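Local coordinates for DNA mismatch repair protein MLH3 (Saccharomyces cerevisiae S288C, PDB 6RMN), which takes part in DNA mismatch repair as a MutL-family protein, correcting insertion-deletion loops as a component of the MutLbeta heterodimer, at residues 123-128 against 183-188. Sequence-based numbering, arbitrary orientation.
Sequences TLPEML and TVFHEI
Met127 and Pro125 both meet Phe185 at the rim of its ring. The sulfur atom SD of Met127 sits 3.6 Å from CD1 of Phe185. It lies almost in the plane of the ring, 86° from the normal, a Met-aromatic contact made at the edge. CG of Met127 stands anti to the carbonyl carbon (chi1 -83°) and the chain is extended at chi2, which carries SD out to the ring edge. Further round the same edge, CG of Pro125 lies in the ring plane, 3.7 Å from CZ of Phe185, and the two side chains cross at about a right angle. An alanine in place of Phe185 would probably open a gap between the helices and leave the Met127 sulfur and the Pro125 ring without their aromatic partner.

In the fold, this is where the C-terminal domain's strand 117-124 turns into helix 126-132, with Pro125 as N-cap, and that helix start packs against the first turns of helix 183-196. The latter helix runs on to Cys194, a ligand of one of the two zinc ions.

The remaining side-chain pairs are aliphatic, and no hydrogen bond joins the segments. Ile188 leans on Met127 with both branches: CG2 of Ile188 lies 4.0 Å from CG of Met127, while CD1 of Ile188 touches CB of Met127. The same CD1 methyl of Ile188 also rests near a backbone oxygen, 3.9 Å from the carbonyl O of Met127. Leu128, with CG anti to the backbone N (chi1 -160°), brings CD1 to 4.0 Å from CG2 of Val184. Tyr138 and Val142 of helix 136-151 also pack on Val184, and Phe73 touches Pro125.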
loop_
_atom_site.group_PDB
_atom_site.type_symbol
_atom_site.label_atom_id
_atom_site.label_comp_id
_atom_site.label_asym_id
_atom_site.label_seq_id
_atom_site.Cartn_x
_atom_site.Cartn_y
_atom_site.Cartn_z
ATOM N N THR B 123 -22.287 34.514 -29.584
ATOM C CA THR B 123 -21.121 33.697 -29.224
ATOM C C THR B 123 -21.466 32.633 -28.195
ATOM O O THR B 123 -22.352 32.834 -27.365
ATOM C CB THR B 123 -19.912 34.549 -28.736
ATOM O OG1 THR B 123 -20.132 35.013 -27.403
ATOM C CG2 THR B 123 -19.565 35.717 -29.663
ATOM N N LEU B 124 -20.731 31.512 -28.239
ATOM C CA LEU B 124 -20.842 30.403 -27.295
ATOM C C LEU B 124 -19.460 29.843 -27.008
ATOM O O LEU B 124 -18.662 29.791 -27.935
ATOM C CB LEU B 124 -21.725 29.280 -27.859
ATOM C CG LEU B 124 -23.249 29.437 -27.802
ATOM C CD1 LEU B 124 -23.906 28.138 -28.247
ATOM C CD2 LEU B 124 -23.737 29.795 -26.389
ATOM N N PRO B 125 -19.138 29.380 -25.775
ATOM C CA PRO B 125 -17.816 28.758 -25.559
ATOM C C PRO B 125 -17.760 27.395 -26.259
ATOM O O PRO B 125 -18.813 26.835 -26.566
ATOM C CB PRO B 125 -17.730 28.625 -24.039
ATOM C CG PRO B 125 -19.137 28.511 -23.586
ATOM C CD PRO B 125 -19.961 29.343 -24.545
ATOM N N GLU B 126 -16.558 26.885 -26.546
ATOM C CA GLU B 126 -16.360 25.614 -27.261
ATOM C C GLU B 126 -17.101 24.407 -26.638
ATOM O O GLU B 126 -17.706 23.638 -27.381
ATOM C CB GLU B 126 -14.865 25.308 -27.455
ATOM C CG GLU B 126 -14.183 26.248 -28.444
ATOM C CD GLU B 126 -14.381 25.918 -29.914
ATOM O OE1 GLU B 126 -13.445 25.358 -30.528
ATOM O OE2 GLU B 126 -15.469 26.225 -30.454
ATOM N N MET B 127 -17.087 24.270 -25.299
ATOM C CA MET B 127 -17.791 23.213 -24.558
ATOM C C MET B 127 -19.268 23.224 -24.923
ATOM O O MET B 127 -19.822 22.177 -25.265
ATOM C CB MET B 127 -17.743 23.487 -23.049
ATOM C CG MET B 127 -16.512 23.044 -22.347
ATOM S SD MET B 127 -16.658 23.700 -20.657
ATOM C CE MET B 127 -14.955 24.263 -20.396
ATOM N N LEU B 128 -19.908 24.405 -24.794
ATOM C CA LEU B 128 -21.329 24.593 -25.039
ATOM C C LEU B 128 -21.709 24.446 -26.515
ATOM O O LEU B 128 -22.777 23.909 -26.798
ATOM C CB LEU B 128 -21.825 25.921 -24.435
ATOM C CG LEU B 128 -23.354 26.059 -24.193
ATOM C CD1 LEU B 128 -23.929 24.846 -23.446
ATOM C CD2 LEU B 128 -23.670 27.315 -23.407
ATOM N N THR B 183 -24.459 24.966 -13.891
ATOM C CA THR B 183 -24.690 23.517 -13.815
ATOM C C THR B 183 -24.278 22.787 -15.105
ATOM O O THR B 183 -23.690 21.708 -15.024
ATOM C CB THR B 183 -26.151 23.225 -13.400
ATOM O OG1 THR B 183 -26.422 23.896 -12.168
ATOM C CG2 THR B 183 -26.443 21.727 -13.231
ATOM N N VAL B 184 -24.559 23.390 -16.279
ATOM C CA VAL B 184 -24.201 22.807 -17.579
ATOM C C VAL B 184 -22.679 22.659 -17.735
ATOM O O VAL B 184 -22.238 21.696 -18.347
ATOM C CB VAL B 184 -24.861 23.540 -18.777
ATOM C CG1 VAL B 184 -24.353 24.981 -18.920
ATOM C CG2 VAL B 184 -24.679 22.748 -20.079
ATOM N N PHE B 185 -21.888 23.593 -17.174
ATOM C CA PHE B 185 -20.435 23.529 -17.252
ATOM C C PHE B 185 -19.898 22.409 -16.351
ATOM O O PHE B 185 -19.083 21.612 -16.798
ATOM C CB PHE B 185 -19.800 24.891 -16.966
ATOM C CG PHE B 185 -19.967 25.884 -18.087
ATOM C CD1 PHE B 185 -19.141 25.850 -19.196
ATOM C CD2 PHE B 185 -20.938 26.869 -18.024
ATOM C CE1 PHE B 185 -19.304 26.774 -20.238
ATOM C CE2 PHE B 185 -21.098 27.794 -19.063
ATOM C CZ PHE B 185 -20.284 27.737 -20.164
ATOM N N HIS B 186 -20.434 22.302 -15.123
ATOM C CA HIS B 186 -20.158 21.269 -14.125
ATOM C C HIS B 186 -20.360 19.876 -14.742
ATOM O O HIS B 186 -19.461 19.035 -14.673
ATOM C CB HIS B 186 -21.151 21.440 -12.968
ATOM C CG HIS B 186 -20.529 21.589 -11.626
ATOM N ND1 HIS B 186 -19.782 20.567 -11.056
ATOM C CD2 HIS B 186 -20.615 22.615 -10.749
ATOM C CE1 HIS B 186 -19.427 21.010 -9.863
ATOM N NE2 HIS B 186 -19.897 22.243 -9.636
ATOM N N GLU B 187 -21.535 19.662 -15.382
ATOM C CA GLU B 187 -21.945 18.430 -16.065
ATOM C C GLU B 187 -20.968 18.041 -17.155
ATOM O O GLU B 187 -20.559 16.879 -17.205
ATOM C CB GLU B 187 -23.362 18.573 -16.629
ATOM C CG GLU B 187 -24.452 18.528 -15.563
ATOM C CD GLU B 187 -25.868 18.908 -15.973
ATOM O OE1 GLU B 187 -26.093 19.256 -17.156
ATOM O OE2 GLU B 187 -26.758 18.858 -15.094
ATOM N N ILE B 188 -20.544 19.016 -17.990
ATOM C CA ILE B 188 -19.563 18.780 -19.056
ATOM C C ILE B 188 -18.201 18.340 -18.477
ATOM O O ILE B 188 -17.632 17.356 -18.959
ATOM C CB ILE B 188 -19.446 19.975 -20.049
ATOM C CG1 ILE B 188 -20.803 20.221 -20.786
ATOM C CG2 ILE B 188 -18.327 19.746 -21.063
ATOM C CD1 ILE B 188 -20.923 21.565 -21.542
#